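Local coordinates for protein orotidine 5'-phosphate decarboxylase (Sulfolobus solfataricus, PDB 4DBD) that probably catalyses the decarboxylation of orotidine 5'-monophosphate to UMP, the last step of de novo UMP biosynthesis, and works as a homodimer, at residues S86-K98 with D125-K137. Sequence-based numbering, arbitrary orientation. Where two conformers were deposited one is given.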
ATOM      1  N   SER A  86      -5.913  -2.595  -8.265  1.00 15.72           N
ATOM      2  CA  SER A  86      -7.268  -2.595  -8.812  1.00 18.44           C
ATOM      3  C   SER A  86      -8.319  -2.966  -7.777  1.00 18.52           C
ATOM      4  O   SER A  86      -9.438  -2.450  -7.812  1.00 13.98           O
ATOM      5  CB  SER A  86      -7.388  -3.610  -9.963  1.00 15.43           C
ATOM      6  OG  SER A  86      -6.539  -3.279 -11.040  1.00 21.08           O
ATOM      7  N   PHE A  87      -7.973  -3.865  -6.851  0.51 17.71           N
ATOM      8  CA  PHE A  87      -8.997  -4.468  -5.982  0.51 17.57           C
ATOM      9  C   PHE A  87      -9.719  -3.468  -5.077  0.51 16.97           C
ATOM     10  O   PHE A  87     -10.823  -3.746  -4.583  0.51 16.87           O
ATOM     11  CB  PHE A  87      -8.445  -5.661  -5.175  0.51 18.27           C
ATOM     12  CG  PHE A  87      -7.587  -5.274  -3.996  0.51 15.73           C
ATOM     13  CD1 PHE A  87      -8.163  -4.943  -2.776  0.51 19.66           C
ATOM     14  CD2 PHE A  87      -6.206  -5.283  -4.098  0.51 17.71           C
ATOM     15  CE1 PHE A  87      -7.367  -4.594  -1.686  0.51 16.79           C
ATOM     16  CE2 PHE A  87      -5.412  -4.942  -3.020  0.51 16.83           C
ATOM     17  CZ  PHE A  87      -5.992  -4.597  -1.813  0.51 16.03           C
ATOM     18  N   ILE A  88      -9.124  -2.294  -4.893  1.00 14.48           N
ATOM     19  CA  ILE A  88      -9.755  -1.259  -4.058  1.00 16.68           C
ATOM     20  C   ILE A  88     -10.989  -0.626  -4.695  1.00 18.02           C
ATOM     21  O   ILE A  88     -11.795   0.000  -4.005  1.00 19.09           O
ATOM     22  CB  ILE A  88      -8.770  -0.155  -3.662  1.00 15.86           C
ATOM     23  CG1 ILE A  88      -8.262   0.581  -4.895  1.00 14.01           C
ATOM     24  CG2 ILE A  88      -7.597  -0.748  -2.870  1.00 22.09           C
ATOM     25  CD1 ILE A  88      -7.124   1.535  -4.565  1.00 17.67           C
ATOM     26  N   GLY A  89     -11.121  -0.762  -6.010  1.00 14.72           N
ATOM     27  CA  GLY A  89     -12.329  -0.325  -6.676  1.00 18.71           C
ATOM     28  C   GLY A  89     -12.307   1.128  -7.102  1.00 19.55           C
ATOM     29  O   GLY A  89     -11.318   1.852  -6.907  1.00 18.83           O
ATOM     30  N   VAL A  90     -13.421   1.574  -7.672  1.00 17.90           N
ATOM     31  CA  VAL A  90     -13.440   2.855  -8.370  1.00 18.20           C
ATOM     32  C   VAL A  90     -13.981   4.008  -7.516  1.00 17.85           C
ATOM     33  O   VAL A  90     -13.251   4.925  -7.159  1.00 20.13           O
ATOM     34  CB  VAL A  90     -14.235   2.733  -9.696  1.00 22.58           C
ATOM     35  CG1 VAL A  90     -14.369   4.098 -10.398  1.00 18.67           C
ATOM     36  CG2 VAL A  90     -13.580   1.693 -10.613  1.00 18.85           C
ATOM     37  N   LYS A  91     -15.263   3.954  -7.173  1.00 16.18           N
ATOM     38  CA  LYS A  91     -15.911   5.103  -6.549  1.00 16.39           C
ATOM     39  C   LYS A  91     -15.293   5.481  -5.211  1.00 18.77           C
ATOM     40  O   LYS A  91     -15.300   4.685  -4.266  1.00 18.08           O
ATOM     41  CB  LYS A  91     -17.415   4.843  -6.388  1.00 18.58           C
ATOM     42  CG  LYS A  91     -18.224   5.117  -7.644  1.00 28.03           C
ATOM     43  CD  LYS A  91     -17.600   4.412  -8.841  1.00 36.99           C
ATOM     44  CE  LYS A  91     -18.647   3.873  -9.810  1.00 45.92           C
ATOM     45  NZ  LYS A  91     -18.099   2.726 -10.613  1.00 32.45           N
ATOM     46  N   GLY A  92     -14.747   6.693  -5.133  1.00 15.21           N
ATOM     47  CA  GLY A  92     -14.187   7.194  -3.887  1.00 15.65           C
ATOM     48  C   GLY A  92     -12.774   6.690  -3.632  1.00 19.78           C
ATOM     49  O   GLY A  92     -12.213   6.897  -2.553  1.00 15.22           O
ATOM     50  N   SER A  93     -12.201   6.022  -4.625  1.00 15.32           N
ATOM     51  CA  SER A  93     -10.831   5.521  -4.518  1.00 14.07           C
ATOM     52  C   SER A  93     -10.102   5.756  -5.839  1.00 14.92           C
ATOM     53  O   SER A  93      -9.538   6.825  -6.056  1.00 15.61           O
ATOM     54  CB  SER A  93     -10.835   4.049  -4.105  1.00 16.49           C
ATOM     55  OG  SER A  93      -9.522   3.526  -3.988  1.00 21.01           O
ATOM     56  N   LEU A  94     -10.134   4.788  -6.749  1.00 13.15           N
ATOM     57  CA  LEU A  94      -9.391   4.968  -7.992  1.00 15.38           C
ATOM     58  C   LEU A  94      -9.900   6.099  -8.897  1.00 18.54           C
ATOM     59  O   LEU A  94      -9.105   6.714  -9.620  1.00 17.34           O
ATOM     60  CB  LEU A  94      -9.271   3.650  -8.761  1.00 19.04           C
ATOM     61  CG  LEU A  94      -8.369   2.613  -8.088  1.00 15.53           C
ATOM     62  CD1 LEU A  94      -8.554   1.265  -8.761  1.00 16.00           C
ATOM     63  CD2 LEU A  94      -6.886   3.049  -8.125  1.00 15.07           C
ATOM     64  N   ASP A  95     -11.198   6.393  -8.881  1.00 15.34           N
ATOM     65  CA  ASP A  95     -11.664   7.489  -9.742  1.00 16.29           C
ATOM     66  C   ASP A  95     -11.027   8.824  -9.353  1.00 18.76           C
ATOM     67  O   ASP A  95     -10.573   9.582 -10.212  1.00 17.27           O
ATOM     68  CB  ASP A  95     -13.202   7.581  -9.849  1.00 15.88           C
ATOM     69  CG  ASP A  95     -13.898   7.786  -8.506  1.00 19.55           C
ATOM     70  OD1 ASP A  95     -13.226   7.937  -7.466  1.00 22.90           O
ATOM     71  OD2 ASP A  95     -15.148   7.820  -8.500  1.00 20.98           O
ATOM     72  N   GLU A  96     -10.952   9.080  -8.054  1.00 17.57           N
ATOM     73  CA  GLU A  96     -10.382  10.313  -7.544  1.00 16.95           C
ATOM     74  C   GLU A  96      -8.886  10.390  -7.820  1.00 18.70           C
ATOM     75  O   GLU A  96      -8.362  11.459  -8.140  1.00 19.54           O
ATOM     76  CB  GLU A  96     -10.658  10.447  -6.049  1.00 23.93           C
ATOM     77  CG  GLU A  96     -12.115  10.680  -5.742  1.00 17.63           C
ATOM     78  CD  GLU A  96     -12.410  10.754  -4.265  1.00 20.53           C
ATOM     79  OE1 GLU A  96     -11.459  10.804  -3.458  1.00 20.75           O
ATOM     80  OE2 GLU A  96     -13.610  10.776  -3.906  1.00 23.33           O
ATOM     81  N   LEU A  97      -8.197   9.259  -7.696  1.00 16.74           N
ATOM     82  CA  LEU A  97      -6.764   9.218  -7.999  1.00 15.91           C
ATOM     83  C   LEU A  97      -6.509   9.441  -9.494  1.00 15.18           C
ATOM     84  O   LEU A  97      -5.581  10.167  -9.868  1.00 19.60           O
ATOM     85  CB  LEU A  97      -6.149   7.893  -7.538  1.00 12.56           C
ATOM     86  CG  LEU A  97      -4.668   7.696  -7.867  1.00 12.95           C
ATOM     87  CD1 LEU A  97      -3.798   8.736  -7.170  1.00 13.89           C
ATOM     88  CD2 LEU A  97      -4.208   6.275  -7.512  1.00 16.23           C
ATOM     89  N   LYS A  98      -7.330   8.820 -10.340  1.00 13.94           N
ATOM     90  CA  LYS A  98      -7.197   8.981 -11.791  1.00 18.90           C
ATOM     91  C   LYS A  98      -7.377  10.447 -12.213  1.00 21.60           C
ATOM     92  O   LYS A  98      -6.560  10.979 -12.976  1.00 16.92           O
ATOM     93  CB  LYS A  98      -8.150   8.037 -12.552  1.00 19.93           C
ATOM     94  CG  LYS A  98      -8.012   8.057 -14.078  1.00 17.59           C
ATOM     95  CD  LYS A  98      -6.621   7.660 -14.531  1.00 22.01           C
ATOM     96  CE  LYS A  98      -6.603   7.208 -15.991  1.00 24.16           C
ATOM     97  NZ  LYS A  98      -7.334   8.127 -16.915  1.00 29.63           N
ATOM     98  N   ASP A 125     -12.722 -11.083 -12.909  1.00 24.37           N
ATOM     99  CA  ASP A 125     -13.795 -10.364 -13.597  1.00 23.49           C
ATOM    100  C   ASP A 125     -13.993  -8.993 -12.984  1.00 23.84           C
ATOM    101  O   ASP A 125     -14.082  -7.992 -13.697  1.00 23.22           O
ATOM    102  CB  ASP A 125     -15.115 -11.157 -13.548  1.00 27.58           C
ATOM    103  CG  ASP A 125     -15.097 -12.381 -14.446  1.00 38.46           C
ATOM    104  OD1 ASP A 125     -14.633 -12.262 -15.598  1.00 41.67           O
ATOM    105  OD2 ASP A 125     -15.546 -13.464 -13.998  1.00 33.67           O
ATOM    106  N   TYR A 126     -14.064  -8.943 -11.660  1.00 19.34           N
ATOM    107  CA  TYR A 126     -14.142  -7.666 -10.958  1.00 21.60           C
ATOM    108  C   TYR A 126     -12.950  -6.763 -11.298  1.00 17.59           C
ATOM    109  O   TYR A 126     -13.111  -5.599 -11.643  1.00 17.20           O
ATOM    110  CB  TYR A 126     -14.185  -7.889  -9.451  1.00 17.61           C
ATOM    111  CG  TYR A 126     -14.283  -6.590  -8.681  1.00 23.97           C
ATOM    112  CD1 TYR A 126     -15.408  -5.780  -8.799  1.00 29.90           C
ATOM    113  CD2 TYR A 126     -13.249  -6.166  -7.849  1.00 24.42           C
ATOM    114  CE1 TYR A 126     -15.514  -4.592  -8.106  1.00 26.61           C
ATOM    115  CE2 TYR A 126     -13.345  -4.974  -7.149  1.00 24.10           C
ATOM    116  CZ  TYR A 126     -14.479  -4.191  -7.281  1.00 19.88           C
ATOM    117  OH  TYR A 126     -14.580  -3.009  -6.593  1.00 31.70           O
ATOM    118  N   ILE A 127     -11.745  -7.307 -11.185  1.00 19.69           N
ATOM    119  CA  ILE A 127     -10.551  -6.515 -11.438  1.00 18.70           C
ATOM    120  C   ILE A 127     -10.519  -6.025 -12.891  1.00 16.68           C
ATOM    121  O   ILE A 127     -10.220  -4.868 -13.153  1.00 18.70           O
ATOM    122  CB  ILE A 127      -9.262  -7.290 -11.024  1.00 19.29           C
ATOM    123  CG1 ILE A 127      -9.042  -7.115  -9.507  1.00 23.35           C
ATOM    124  CG2 ILE A 127      -8.060  -6.764 -11.780  1.00 18.30           C
ATOM    125  CD1 ILE A 127      -8.148  -8.165  -8.869  1.00 24.46           C
ATOM    126  N   LYS A 128     -10.852  -6.896 -13.838  1.00 18.83           N
ATOM    127  CA  LYS A 128     -10.928  -6.472 -15.238  1.00 20.34           C
ATOM    128  C   LYS A 128     -11.929  -5.343 -15.440  1.00 18.99           C
ATOM    129  O   LYS A 128     -11.658  -4.391 -16.176  1.00 21.92           O
ATOM    130  CB  LYS A 128     -11.238  -7.665 -16.153  1.00 24.36           C
ATOM    131  CG  LYS A 128     -10.057  -8.601 -16.294  1.00 23.66           C
ATOM    132  CD  LYS A 128     -10.329  -9.754 -17.263  1.00 28.59           C
ATOM    133  CE  LYS A 128      -9.123 -10.684 -17.342  1.00 37.37           C
ATOM    134  NZ  LYS A 128      -9.250 -11.669 -18.459  1.00 38.43           N
ATOM    135  N   ASN A 129     -13.080  -5.439 -14.785  1.00 17.00           N
ATOM    136  CA  ASN A 129     -14.058  -4.356 -14.836  1.00 22.31           C
ATOM    137  C   ASN A 129     -13.532  -3.044 -14.269  1.00 19.00           C
ATOM    138  O   ASN A 129     -13.751  -1.977 -14.836  1.00 17.99           O
ATOM    139  CB  ASN A 129     -15.342  -4.755 -14.118  1.00 23.63           C
ATOM    140  CG  ASN A 129     -16.135  -5.757 -14.901  1.00 24.45           C
ATOM    141  OD1 ASN A 129     -15.900  -5.931 -16.099  1.00 22.22           O
ATOM    142  ND2 ASN A 129     -17.072  -6.430 -14.241  1.00 24.26           N
ATOM    143  N   VAL A 130     -12.860  -3.117 -13.131  1.00 17.68           N
ATOM    144  CA  VAL A 130     -12.220  -1.928 -12.582  1.00 17.39           C
ATOM    145  C   VAL A 130     -11.263  -1.336 -13.609  1.00 16.10           C
ATOM    146  O   VAL A 130     -11.249  -0.120 -13.842  1.00 16.66           O
ATOM    147  CB  VAL A 130     -11.487  -2.243 -11.271  1.00 17.73           C
ATOM    148  CG1 VAL A 130     -10.666  -1.061 -10.838  1.00 14.88           C
ATOM    149  CG2 VAL A 130     -12.492  -2.627 -10.192  1.00 17.58           C
ATOM    150  N   ILE A 131     -10.450  -2.188 -14.228  1.00 16.63           N
ATOM    151  CA  ILE A 131      -9.481  -1.697 -15.205  1.00 20.04           C
ATOM    152  C   ILE A 131     -10.185  -1.058 -16.399  1.00 20.90           C
ATOM    153  O   ILE A 131      -9.764  -0.017 -16.899  1.00 20.59           O
ATOM    154  CB  ILE A 131      -8.514  -2.817 -15.659  1.00 17.27           C
ATOM    155  CG1 ILE A 131      -7.622  -3.225 -14.481  1.00 15.94           C
ATOM    156  CG2 ILE A 131      -7.677  -2.364 -16.836  1.00 17.88           C
ATOM    157  CD1 ILE A 131      -6.868  -4.541 -14.688  1.00 17.94           C
ATOM    158  N   ARG A 132     -11.266  -1.679 -16.851  1.00 19.36           N
ATOM    159  CA  ARG A 132     -12.053  -1.107 -17.946  1.00 26.02           C
ATOM    160  C   ARG A 132     -12.650   0.272 -17.638  1.00 22.90           C
ATOM    161  O   ARG A 132     -12.631   1.158 -18.490  1.00 25.31           O
ATOM    162  CB  ARG A 132     -13.149  -2.080 -18.374  1.00 22.71           C
ATOM    163  CG  ARG A 132     -12.609  -3.324 -19.027  1.00 18.87           C
ATOM    164  CD  ARG A 132     -13.681  -4.395 -19.100  1.00 18.97           C
ATOM    165  NE  ARG A 132     -13.185  -5.599 -19.747  1.00 29.45           N
ATOM    166  CZ  ARG A 132     -13.427  -6.832 -19.313  1.00 30.02           C
ATOM    167  NH1 ARG A 132     -14.176  -7.026 -18.234  1.00 27.36           N
ATOM    168  NH2 ARG A 132     -12.926  -7.868 -19.966  1.00 24.76           N
ATOM    169  N   GLU A 133     -13.172   0.458 -16.429  1.00 22.61           N
ATOM    170  CA  GLU A 133     -13.727   1.759 -16.043  1.00 21.71           C
ATOM    171  C   GLU A 133     -12.660   2.847 -15.957  1.00 25.96           C
ATOM    172  O   GLU A 133     -12.865   3.968 -16.410  1.00 24.80           O
ATOM    173  CB  GLU A 133     -14.459   1.670 -14.703  1.00 25.01           C
ATOM    174  CG  GLU A 133     -15.810   0.998 -14.764  1.00 32.46           C
ATOM    175  CD  GLU A 133     -16.506   0.996 -13.417  1.00 41.35           C
ATOM    176  OE1 GLU A 133     -16.067   1.753 -12.523  1.00 37.29           O
ATOM    177  OE2 GLU A 133     -17.484   0.233 -13.247  1.00 43.85           O
ATOM    178  N   ILE A 134     -11.518   2.507 -15.368  1.00 20.41           N
ATOM    179  CA  ILE A 134     -10.467   3.480 -15.083  1.00 18.54           C
ATOM    180  C   ILE A 134      -9.617   3.793 -16.305  1.00 21.59           C
ATOM    181  O   ILE A 134      -9.207   4.934 -16.504  1.00 19.88           O
ATOM    182  CB  ILE A 134      -9.564   2.995 -13.920  1.00 18.84           C
ATOM    183  CG1 ILE A 134     -10.360   2.986 -12.611  1.00 17.23           C
ATOM    184  CG2 ILE A 134      -8.316   3.869 -13.783  1.00 17.86           C
ATOM    185  CD1 ILE A 134     -10.642   4.381 -12.048  1.00 17.09           C
ATOM    186  N   SER A 135      -9.369   2.783 -17.131  1.00 19.39           N
ATOM    187  CA  SER A 135      -8.569   2.954 -18.339  1.00 19.64           C
ATOM    188  C   SER A 135      -7.185   3.526 -18.030  1.00 22.67           C
ATOM    189  O   SER A 135      -6.829   4.609 -18.507  1.00 23.03           O
ATOM    190  CB  SER A 135      -9.313   3.836 -19.350  1.00 30.06           C
ATOM    191  OG  SER A 135      -8.565   3.976 -20.543  1.00 39.99           O
ATOM    192  N   PRO A 136      -6.398   2.796 -17.227  1.00 21.01           N
ATOM    193  CA  PRO A 136      -5.037   3.197 -16.851  1.00 20.41           C
ATOM    194  C   PRO A 136      -4.093   3.162 -18.054  1.00 21.37           C
ATOM    195  O   PRO A 136      -4.446   2.605 -19.090  1.00 18.42           O
ATOM    196  CB  PRO A 136      -4.630   2.125 -15.823  1.00 15.03           C
ATOM    197  CG  PRO A 136      -5.467   0.903 -16.212  1.00 14.59           C
ATOM    198  CD  PRO A 136      -6.780   1.481 -16.670  1.00 18.42           C
ATOM    199  N   LYS A 137      -2.918   3.770 -17.925  1.00 19.02           N
ATOM    200  CA  LYS A 137      -1.870   3.637 -18.938  1.00 18.42           C
ATOM    201  C   LYS A 137      -1.464   2.169 -19.063  1.00 25.14           C
ATOM    202  O   LYS A 137      -1.251   1.658 -20.169  1.00 22.00           O
ATOM    203  CB  LYS A 137      -0.650   4.466 -18.546  1.00 25.93           C
ATOM    204  CG  LYS A 137       0.614   4.147 -19.352  1.00 31.45           C
ATOM    205  CD  LYS A 137       0.802   5.086 -20.533  1.00 36.77           C
ATOM    206  CE  LYS A 137       2.067   4.733 -21.325  1.00 28.54           C
ATOM    207  NZ  LYS A 137       3.068   4.023 -20.486  1.00 35.45           N
TER
HETATM  208  O   HOH W   1     -13.348  -2.991  -4.358  1.00 25.61           O
HETATM  209  O   HOH W   2     -15.485  -0.521  -8.086  1.00 23.49           O
HETATM  210  O   HOH W   3     -10.382   7.357 -16.626  1.00 31.90           O
HETATM  211  O   HOH W   4      -7.311   7.200 -19.968  1.00 36.43           O
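Ile134 is the knob of this contact: its side chain sits among Val90, Leu94, Asp95 and Lys98, with CD1 3.6 Å from Leu94 CB. Branched residues suit this apolar seam, where Val130 CG1, anti to its own N (chi1 171°), reaches Leu94 CD1 at 3.8 Å and the Ser86 carbonyl. Ser86 is small enough for its CB to lie against Ile127 CG2, while its OG is bonded to Val111 O on the neighbouring strand. Gly89, the N-cap, leaves room for Tyr126 OH, 3.5 Å from its CA; a CB would press on that hydroxyl and, at this positive phi, on the preceding carbonyl O. Waters link the hydroxyl to Phe87 O and Val90 N. The one direct polar link is the salt bridge from Lys91 NZ to Glu133 OE1 (3.0 Å), weak as a hydrogen bond. Lys98, bent at chi2 (60°) and chi4, lays CE 3.5 Å from Ile134 O; its NZ pairs with Asp102 and reaches Ile134 O and Ser135 O through two waters. An alanine here would probably leave Asp102 without its salt-bridge mate and those waters less firmly held. Segments 90-98 and 125-134 of successive TIM-barrel helices, axes crossing at -42°, thus share an apolar centre flanked by one direct salt bridge and water bridges.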